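PDB 3EBY: beta subunit of a putative Aromatic-ring-hydroxylating dioxygenase from Novosphingobium aromaticivorans DSM 12444, which is probably the beta subunit of a dioxygenase that hydroxylates aromatic rings, though its own function has not been established. Local coordinates for residues A[37-50]-A[142-155]. Numbering follows the deposited sequence.
Sequences TLFVDDCLYQVIAR and RLKSRTCIYDTLRI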
ATOM      1  N   THR A  37       9.435  -3.837  21.663  1.00 14.54           N
ATOM      2  CA  THR A  37       8.925  -5.193  21.951  1.00 15.00           C
ATOM      3  C   THR A  37       8.751  -6.072  20.704  1.00 14.06           C
ATOM      4  O   THR A  37       8.608  -7.306  20.813  1.00 15.18           O
ATOM      5  CB  THR A  37       7.569  -5.166  22.733  1.00 13.17           C
ATOM      6  OG1 THR A  37       6.481  -4.854  21.861  1.00 18.19           O
ATOM      7  CG2 THR A  37       7.630  -4.190  23.939  1.00 16.16           C
ATOM      8  N   LEU A  38       8.761  -5.448  19.535  1.00 15.52           N
ATOM      9  CA  LEU A  38       8.580  -6.148  18.241  1.00 17.36           C
ATOM     10  C   LEU A  38       9.884  -6.799  17.758  1.00 16.48           C
ATOM     11  O   LEU A  38       9.913  -7.481  16.738  1.00 16.24           O
ATOM     12  CB  LEU A  38       8.056  -5.175  17.182  1.00 17.69           C
ATOM     13  CG  LEU A  38       6.805  -4.390  17.604  1.00 16.75           C
ATOM     14  CD1 LEU A  38       6.309  -3.455  16.483  1.00 16.29           C
ATOM     15  CD2 LEU A  38       5.681  -5.383  18.017  1.00 16.74           C
ATOM     16  N   PHE A  39      10.951  -6.560  18.500  1.00 14.26           N
ATOM     17  CA  PHE A  39      12.284  -7.104  18.191  1.00 17.34           C
ATOM     18  C   PHE A  39      12.723  -8.116  19.265  1.00 15.74           C
ATOM     19  O   PHE A  39      12.240  -8.092  20.404  1.00 15.59           O
ATOM     20  CB  PHE A  39      13.321  -5.974  18.173  1.00 18.09           C
ATOM     21  CG  PHE A  39      13.099  -4.934  17.094  1.00 14.46           C
ATOM     22  CD1 PHE A  39      12.189  -3.907  17.273  1.00 16.54           C
ATOM     23  CD2 PHE A  39      13.926  -4.915  15.955  1.00 21.10           C
ATOM     24  CE1 PHE A  39      11.971  -2.961  16.238  1.00 15.03           C
ATOM     25  CE2 PHE A  39      13.775  -3.927  14.974  1.00 14.53           C
ATOM     26  CZ  PHE A  39      12.802  -2.946  15.137  1.00 14.51           C
ATOM     27  N   VAL A  40      13.641  -9.013  18.902  1.00 13.36           N
ATOM     28  CA  VAL A  40      14.304  -9.856  19.906  1.00 12.38           C
ATOM     29  C   VAL A  40      15.271  -8.957  20.685  1.00 14.53           C
ATOM     30  O   VAL A  40      15.576  -7.840  20.227  1.00 14.30           O
ATOM     31  CB  VAL A  40      15.086 -11.023  19.272  1.00 14.32           C
ATOM     32  CG1 VAL A  40      14.164 -11.854  18.363  1.00 15.50           C
ATOM     33  CG2 VAL A  40      16.378 -10.529  18.504  1.00 14.18           C
ATOM     34  N   ASP A  41      15.795  -9.442  21.803  1.00 14.39           N
ATOM     35  CA  ASP A  41      16.702  -8.620  22.653  1.00 14.81           C
ATOM     36  C   ASP A  41      18.024  -8.317  21.915  1.00 14.39           C
ATOM     37  O   ASP A  41      18.506  -7.168  21.923  1.00 16.41           O
ATOM     38  CB  ASP A  41      17.020  -9.315  23.973  1.00 14.57           C
ATOM     39  CG  ASP A  41      15.828  -9.342  24.951  1.00 15.21           C
ATOM     40  OD1 ASP A  41      14.743  -8.843  24.608  1.00 11.65           O
ATOM     41  OD2 ASP A  41      15.982  -9.966  26.032  1.00 14.28           O
ATOM     42  N   ASP A  42      18.603  -9.348  21.299  1.00 15.45           N
ATOM     43  CA  ASP A  42      19.902  -9.237  20.598  1.00 13.98           C
ATOM     44  C   ASP A  42      19.651  -8.978  19.097  1.00 14.38           C
ATOM     45  O   ASP A  42      19.867  -9.837  18.245  1.00 15.70           O
ATOM     46  CB  ASP A  42      20.700 -10.517  20.815  1.00 14.55           C
ATOM     47  CG  ASP A  42      22.081 -10.481  20.160  1.00 23.53           C
ATOM     48  OD1 ASP A  42      22.567  -9.381  19.812  1.00 17.82           O
ATOM     49  OD2 ASP A  42      22.632 -11.573  19.946  1.00 21.94           O
ATOM     50  N   CYS A  43      19.153  -7.792  18.820  1.00 13.64           N
ATOM     51  CA  CYS A  43      18.644  -7.435  17.501  1.00 15.80           C
ATOM     52  C   CYS A  43      19.558  -6.424  16.808  1.00 16.02           C
ATOM     53  O   CYS A  43      20.501  -5.880  17.428  1.00 16.33           O
ATOM     54  CB  CYS A  43      17.261  -6.817  17.662  1.00 15.75           C
ATOM     55  SG  CYS A  43      17.233  -5.265  18.653  1.00 17.45           S
ATOM     56  N   LEU A  44      19.211  -6.118  15.557  1.00 16.37           N
ATOM     57  CA  LEU A  44      19.845  -5.047  14.801  1.00 16.54           C
ATOM     58  C   LEU A  44      18.760  -4.260  14.030  1.00 16.07           C
ATOM     59  O   LEU A  44      17.920  -4.851  13.364  1.00 20.74           O
ATOM     60  CB  LEU A  44      20.889  -5.606  13.833  1.00 16.53           C
ATOM     61  CG  LEU A  44      21.599  -4.546  12.956  1.00 20.88           C
ATOM     62  CD1 LEU A  44      22.508  -3.654  13.823  1.00 20.47           C
ATOM     63  CD2 LEU A  44      22.398  -5.204  11.853  1.00 28.49           C
ATOM     64  N   TYR A  45      18.705  -2.959  14.274  1.00 15.61           N
ATOM     65  CA  TYR A  45      17.833  -2.058  13.539  1.00 15.43           C
ATOM     66  C   TYR A  45      18.704  -0.960  12.954  1.00 13.09           C
ATOM     67  O   TYR A  45      19.430  -0.286  13.688  1.00 17.45           O
ATOM     68  CB  TYR A  45      16.773  -1.436  14.461  1.00 14.12           C
ATOM     69  CG  TYR A  45      15.903  -0.403  13.768  1.00 15.33           C
ATOM     70  CD1 TYR A  45      14.877  -0.795  12.919  1.00 13.59           C
ATOM     71  CD2 TYR A  45      16.149   0.956  13.913  1.00 16.66           C
ATOM     72  CE1 TYR A  45      14.072   0.162  12.247  1.00 12.28           C
ATOM     73  CE2 TYR A  45      15.360   1.919  13.257  1.00 17.38           C
ATOM     74  CZ  TYR A  45      14.307   1.524  12.466  1.00 16.35           C
ATOM     75  OH  TYR A  45      13.552   2.495  11.822  1.00 16.32           O
ATOM     76  N   GLN A  46      18.596  -0.748  11.655  1.00 12.98           N
ATOM     77  CA  GLN A  46      19.335   0.328  11.032  1.00 16.43           C
ATOM     78  C   GLN A  46      18.580   0.944   9.870  1.00 15.20           C
ATOM     79  O   GLN A  46      17.680   0.314   9.257  1.00 16.46           O
ATOM     80  CB  GLN A  46      20.730  -0.142  10.609  1.00 16.15           C
ATOM     81  CG  GLN A  46      20.770  -1.111   9.482  1.00 22.73           C
ATOM     82  CD  GLN A  46      22.160  -1.752   9.307  1.00 30.93           C
ATOM     83  OE1 GLN A  46      23.173  -1.258   9.843  1.00 30.42           O
ATOM     84  NE2 GLN A  46      22.204  -2.854   8.581  1.00 31.39           N
ATOM     85  N   VAL A  47      18.927   2.193   9.592  1.00 16.49           N
ATOM     86  CA  VAL A  47      18.312   2.977   8.527  1.00 15.27           C
ATOM     87  C   VAL A  47      19.494   3.506   7.668  1.00 15.48           C
ATOM     88  O   VAL A  47      20.363   4.253   8.171  1.00 15.69           O
ATOM     89  CB  VAL A  47      17.448   4.133   9.108  1.00 14.05           C
ATOM     90  CG1 VAL A  47      16.900   5.017   7.964  1.00 14.19           C
ATOM     91  CG2 VAL A  47      16.268   3.557   9.999  1.00 15.83           C
ATOM     92  N   ILE A  48      19.561   3.046   6.418  0.50 16.83           N
ATOM     93  CA  ILE A  48      20.713   3.285   5.554  0.50 19.32           C
ATOM     94  C   ILE A  48      20.272   3.669   4.161  0.50 18.12           C
ATOM     95  O   ILE A  48      19.282   3.139   3.643  0.50 16.12           O
ATOM     96  CB  ILE A  48      21.614   2.031   5.450  0.50 19.17           C
ATOM     97  CG1 ILE A  48      20.765   0.772   5.243  0.50 20.08           C
ATOM     98  CG2 ILE A  48      22.441   1.884   6.694  0.50 22.93           C
ATOM     99  CD1 ILE A  48      21.528  -0.378   4.576  0.50 26.17           C
ATOM    100  N   ALA A  49      20.975   4.630   3.569  1.00 15.18           N
ATOM    101  CA  ALA A  49      20.653   5.088   2.192  1.00 19.08           C
ATOM    102  C   ALA A  49      20.925   3.993   1.164  1.00 21.04           C
ATOM    103  O   ALA A  49      21.884   3.233   1.302  1.00 20.82           O
ATOM    104  CB  ALA A  49      21.471   6.347   1.862  1.00 21.38           C
ATOM    105  N   ARG A  50      20.063   3.894   0.140  1.00 18.12           N
ATOM    106  CA  ARG A  50      20.204   2.865  -0.906  1.00 17.52           C
ATOM    107  C   ARG A  50      21.644   2.828  -1.461  1.00 21.53           C
ATOM    108  O   ARG A  50      22.229   1.760  -1.632  1.00 25.17           O
ATOM    109  CB  ARG A  50      19.217   3.136  -2.053  1.00 19.94           C
ATOM    110  CG  ARG A  50      19.188   2.031  -3.131  1.00 23.77           C
ATOM    111  CD  ARG A  50      18.526   2.498  -4.443  1.00 23.04           C
ATOM    112  NE  ARG A  50      17.054   2.589  -4.406  1.00 28.84           N
ATOM    113  CZ  ARG A  50      16.221   1.808  -5.112  1.00 26.17           C
ATOM    114  NH1 ARG A  50      16.684   0.768  -5.816  1.00 22.61           N
ATOM    115  NH2 ARG A  50      14.915   2.021  -5.059  1.00 34.05           N
ATOM    116  N   ARG A 142       8.995 -11.991  15.793  1.00 16.86           N
ATOM    117  CA  ARG A 142       9.817 -10.865  16.223  1.00 15.06           C
ATOM    118  C   ARG A 142      10.970 -10.667  15.224  1.00 14.31           C
ATOM    119  O   ARG A 142      11.458 -11.649  14.624  1.00 16.29           O
ATOM    120  CB  ARG A 142      10.375 -11.110  17.642  1.00 16.74           C
ATOM    121  CG  ARG A 142       9.307 -11.125  18.770  1.00 17.45           C
ATOM    122  CD  ARG A 142       9.941 -10.921  20.138  1.00 18.31           C
ATOM    123  NE  ARG A 142      10.800 -12.048  20.464  1.00 19.50           N
ATOM    124  CZ  ARG A 142      11.648 -12.106  21.479  1.00 20.95           C
ATOM    125  NH1 ARG A 142      11.756 -11.104  22.344  1.00 17.26           N
ATOM    126  NH2 ARG A 142      12.407 -13.187  21.620  1.00 17.82           N
ATOM    127  N   LEU A 143      11.402  -9.411  15.075  1.00 15.59           N
ATOM    128  CA  LEU A 143      12.531  -9.067  14.224  1.00 15.81           C
ATOM    129  C   LEU A 143      13.857  -9.398  14.910  1.00 15.14           C
ATOM    130  O   LEU A 143      14.108  -8.971  16.033  1.00 15.18           O
ATOM    131  CB  LEU A 143      12.514  -7.586  13.866  1.00 16.70           C
ATOM    132  CG  LEU A 143      11.492  -7.120  12.822  1.00 13.81           C
ATOM    133  CD1 LEU A 143      11.371  -5.560  12.796  1.00 14.81           C
ATOM    134  CD2 LEU A 143      11.852  -7.699  11.435  1.00 15.68           C
ATOM    135  N   LYS A 144      14.648 -10.232  14.245  1.00 13.25           N
ATOM    136  CA  LYS A 144      16.085 -10.396  14.572  1.00 12.91           C
ATOM    137  C   LYS A 144      16.883  -9.197  13.996  1.00 15.16           C
ATOM    138  O   LYS A 144      17.764  -8.604  14.671  1.00 15.34           O
ATOM    139  CB  LYS A 144      16.608 -11.709  14.001  1.00 15.75           C
ATOM    140  CG  LYS A 144      18.108 -11.946  14.228  1.00 20.15           C
ATOM    141  CD  LYS A 144      18.472 -11.958  15.692  1.00 23.05           C
ATOM    142  CE  LYS A 144      19.919 -12.414  15.913  1.00 23.74           C
ATOM    143  NZ  LYS A 144      20.220 -12.477  17.372  1.00 19.97           N
ATOM    144  N   SER A 145      16.596  -8.853  12.748  0.50 15.26           N
ATOM    145  CA  SER A 145      17.206  -7.670  12.143  0.50 13.86           C
ATOM    146  C   SER A 145      16.298  -7.021  11.116  0.50 15.64           C
ATOM    147  O   SER A 145      15.607  -7.701  10.344  0.50 15.62           O
ATOM    148  CB  SER A 145      18.552  -8.007  11.495  0.50 17.53           C
ATOM    149  OG  SER A 145      18.396  -8.839  10.360  0.50 15.55           O
ATOM    150  N   ARG A 146      16.311  -5.699  11.120  1.00 15.28           N
ATOM    151  CA  ARG A 146      15.578  -4.872  10.099  1.00 14.39           C
ATOM    152  C   ARG A 146      16.491  -3.766   9.630  1.00 16.59           C
ATOM    153  O   ARG A 146      16.989  -2.933  10.437  1.00 15.44           O
ATOM    154  CB  ARG A 146      14.278  -4.308  10.672  1.00 15.09           C
ATOM    155  CG  ARG A 146      13.638  -3.141   9.864  1.00 16.55           C
ATOM    156  CD  ARG A 146      12.116  -3.004  10.114  1.00 12.22           C
ATOM    157  NE  ARG A 146      11.381  -4.072   9.404  1.00 14.41           N
ATOM    158  CZ  ARG A 146      10.057  -4.208   9.399  1.00 16.06           C
ATOM    159  NH1 ARG A 146       9.277  -3.323  10.022  1.00 18.44           N
ATOM    160  NH2 ARG A 146       9.500  -5.168   8.685  1.00 17.96           N
ATOM    161  N   THR A 147      16.695  -3.737   8.323  1.00 14.50           N
ATOM    162  CA  THR A 147      17.416  -2.682   7.672  1.00 16.86           C
ATOM    163  C   THR A 147      16.428  -1.936   6.760  1.00 16.65           C
ATOM    164  O   THR A 147      15.779  -2.539   5.927  1.00 15.66           O
ATOM    165  CB  THR A 147      18.586  -3.237   6.825  1.00 19.27           C
ATOM    166  OG1 THR A 147      19.526  -3.934   7.663  1.00 18.57           O
ATOM    167  CG2 THR A 147      19.295  -2.106   6.077  1.00 19.18           C
ATOM    168  N   CYS A 148      16.285  -0.638   6.999  1.00 16.23           N
ATOM    169  CA  CYS A 148      15.414   0.211   6.187  1.00 15.00           C
ATOM    170  C   CYS A 148      16.279   0.887   5.153  1.00 17.28           C
ATOM    171  O   CYS A 148      17.091   1.776   5.488  1.00 15.02           O
ATOM    172  CB  CYS A 148      14.741   1.278   7.073  1.00 15.20           C
ATOM    173  SG  CYS A 148      13.894   0.639   8.553  1.00 17.15           S
ATOM    174  N   ILE A 149      16.237   0.360   3.930  1.00 14.65           N
ATOM    175  CA  ILE A 149      17.074   0.867   2.828  1.00 13.73           C
ATOM    176  C   ILE A 149      16.289   1.954   2.054  1.00 14.66           C
ATOM    177  O   ILE A 149      15.278   1.648   1.386  1.00 15.93           O
ATOM    178  CB  ILE A 149      17.488  -0.282   1.842  1.00 14.93           C
ATOM    179  CG1 ILE A 149      18.192  -1.425   2.585  1.00 17.22           C
ATOM    180  CG2 ILE A 149      18.389   0.296   0.708  1.00 15.93           C
ATOM    181  CD1 ILE A 149      18.673  -2.562   1.686  1.00 19.61           C
ATOM    182  N   TYR A 150      16.683   3.224   2.221  1.00 15.12           N
ATOM    183  CA  TYR A 150      15.815   4.326   1.824  1.00 16.83           C
ATOM    184  C   TYR A 150      16.340   5.178   0.662  1.00 19.63           C
ATOM    185  O   TYR A 150      17.566   5.285   0.425  1.00 17.28           O
ATOM    186  CB  TYR A 150      15.451   5.209   3.036  1.00 16.95           C
ATOM    187  CG  TYR A 150      16.618   6.073   3.537  1.00 15.96           C
ATOM    188  CD1 TYR A 150      16.846   7.334   3.011  1.00 17.91           C
ATOM    189  CD2 TYR A 150      17.486   5.606   4.522  1.00 16.56           C
ATOM    190  CE1 TYR A 150      17.912   8.121   3.464  1.00 18.84           C
ATOM    191  CE2 TYR A 150      18.559   6.398   4.982  1.00 17.42           C
ATOM    192  CZ  TYR A 150      18.777   7.626   4.425  1.00 20.64           C
ATOM    193  OH  TYR A 150      19.829   8.414   4.890  1.00 18.91           O
ATOM    194  N   ASP A 151      15.390   5.748  -0.070  1.00 19.49           N
ATOM    195  CA  ASP A 151      15.665   6.526  -1.273  1.00 18.75           C
ATOM    196  C   ASP A 151      15.753   8.039  -0.988  1.00 19.84           C
ATOM    197  O   ASP A 151      16.614   8.714  -1.525  1.00 21.08           O
ATOM    198  CB  ASP A 151      14.562   6.258  -2.321  1.00 16.66           C
ATOM    199  CG  ASP A 151      14.553   4.832  -2.799  1.00 19.86           C
ATOM    200  OD1 ASP A 151      15.588   4.142  -2.590  1.00 24.10           O
ATOM    201  OD2 ASP A 151      13.496   4.391  -3.309  1.00 28.86           O
ATOM    202  N   THR A 152      14.883   8.526  -0.108  1.00 19.35           N
ATOM    203  CA  THR A 152      14.658   9.957   0.118  1.00 20.34           C
ATOM    204  C   THR A 152      15.831  10.587   0.885  1.00 25.99           C
ATOM    205  O   THR A 152      16.167  10.140   1.976  1.00 27.40           O
ATOM    206  CB  THR A 152      13.362  10.172   0.908  1.00 19.67           C
ATOM    207  OG1 THR A 152      12.325   9.312   0.379  1.00 17.56           O
ATOM    208  CG2 THR A 152      12.901  11.652   0.851  1.00 22.18           C
ATOM    209  N   LEU A 153      16.395  11.660   0.331  1.00 20.20           N
ATOM    210  CA  LEU A 153      17.669  12.250   0.842  1.00 22.26           C
ATOM    211  C   LEU A 153      17.532  12.835   2.246  1.00 23.63           C
ATOM    212  O   LEU A 153      18.318  12.522   3.156  1.00 25.29           O
ATOM    213  CB  LEU A 153      18.139  13.368  -0.108  1.00 23.57           C
ATOM    214  CG  LEU A 153      19.394  14.179   0.285  1.00 23.15           C
ATOM    215  CD1 LEU A 153      20.588  13.266   0.526  1.00 21.35           C
ATOM    216  CD2 LEU A 153      19.716  15.216  -0.790  1.00 21.04           C
ATOM    217  N   ARG A 154      16.574  13.739   2.402  1.00 21.35           N
ATOM    218  CA  ARG A 154      16.415  14.434   3.655  1.00 24.61           C
ATOM    219  C   ARG A 154      15.692  13.509   4.604  1.00 24.14           C
ATOM    220  O   ARG A 154      14.805  12.777   4.196  1.00 30.01           O
ATOM    221  CB  ARG A 154      15.662  15.741   3.458  1.00 21.53           C
ATOM    222  CG  ARG A 154      16.478  16.823   2.722  1.00 26.21           C
ATOM    223  CD  ARG A 154      17.508  17.542   3.665  1.00 35.83           C
ATOM    224  NE  ARG A 154      18.769  16.796   3.814  1.00 32.57           N
ATOM    225  CZ  ARG A 154      19.812  16.892   2.985  1.00 36.35           C
ATOM    226  NH1 ARG A 154      19.784  17.735   1.959  1.00 30.18           N
ATOM    227  NH2 ARG A 154      20.898  16.149   3.195  1.00 38.58           N
ATOM    228  N   ILE A 155      16.268  13.351   5.779  1.00 22.60           N
ATOM    229  CA  ILE A 155      15.696  12.521   6.807  1.00 21.15           C
ATOM    230  C   ILE A 155      16.059  13.215   8.115  1.00 20.46           C
ATOM    231  O   ILE A 155      17.090  13.912   8.184  1.00 17.61           O
ATOM    232  CB  ILE A 155      16.271  11.085   6.740  1.00 20.75           C
ATOM    233  CG1 ILE A 155      15.521  10.128   7.674  1.00 21.57           C
ATOM    234  CG2 ILE A 155      17.775  11.073   7.050  1.00 19.63           C
ATOM    235  CD1 ILE A 155      15.917   8.687   7.488  1.00 22.02           C
TER
HETATM  236  O   HOH W   1       9.974  -8.848  22.695  1.00 19.51           O
HETATM  237  O   HOH W   2      23.302 -12.366  16.711  1.00 58.70           O
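With chi1 at 72°, Tyr150 CG stands between its own backbone N and carbonyl carbon, and one face of the ring comes over Ala49 CA. Gln46 takes the same chi1 setting (69°), then runs extended beside Thr147. Both pairs belong to neighbouring parallel strands, 43-49 and 145-150, in the curved mixed sheet of an NTF2-like fold. Backbone bonds join the strands from Leu44 to Arg50; Cys148 N reaches Gln46 O at 2.8 Å. Gln46 NE2 donates to Thr147 OG1 at 3.0 Å, nearly straight and in the amide plane. On the face with Tyr45 and Val47, Cys148 SG lies 3.7 Å from Tyr45 CE1, oblique to the ring. Val47 CG1 meets Tyr150 CD2 at 3.5 Å, and Ile155 CD1 sits over the centre of the Tyr150 ring, on the face opposite Ala49. At the other end, Lys144 NZ donates to Asp42 O at 2.8 Å. Arg50 grips Asp151 side-on in a salt bridge, through NE and NH2, at the subunit interface, where its NH1 bonds Asp28 O of the second subunit. With an alanine here the guanidinium is gone, which is likely to leave the Asp151 carboxylate without this charge partner and to weaken the subunit contact. Arg50 NE meets Asp151 OD1 at 2.8 Å, from above the carboxylate plane.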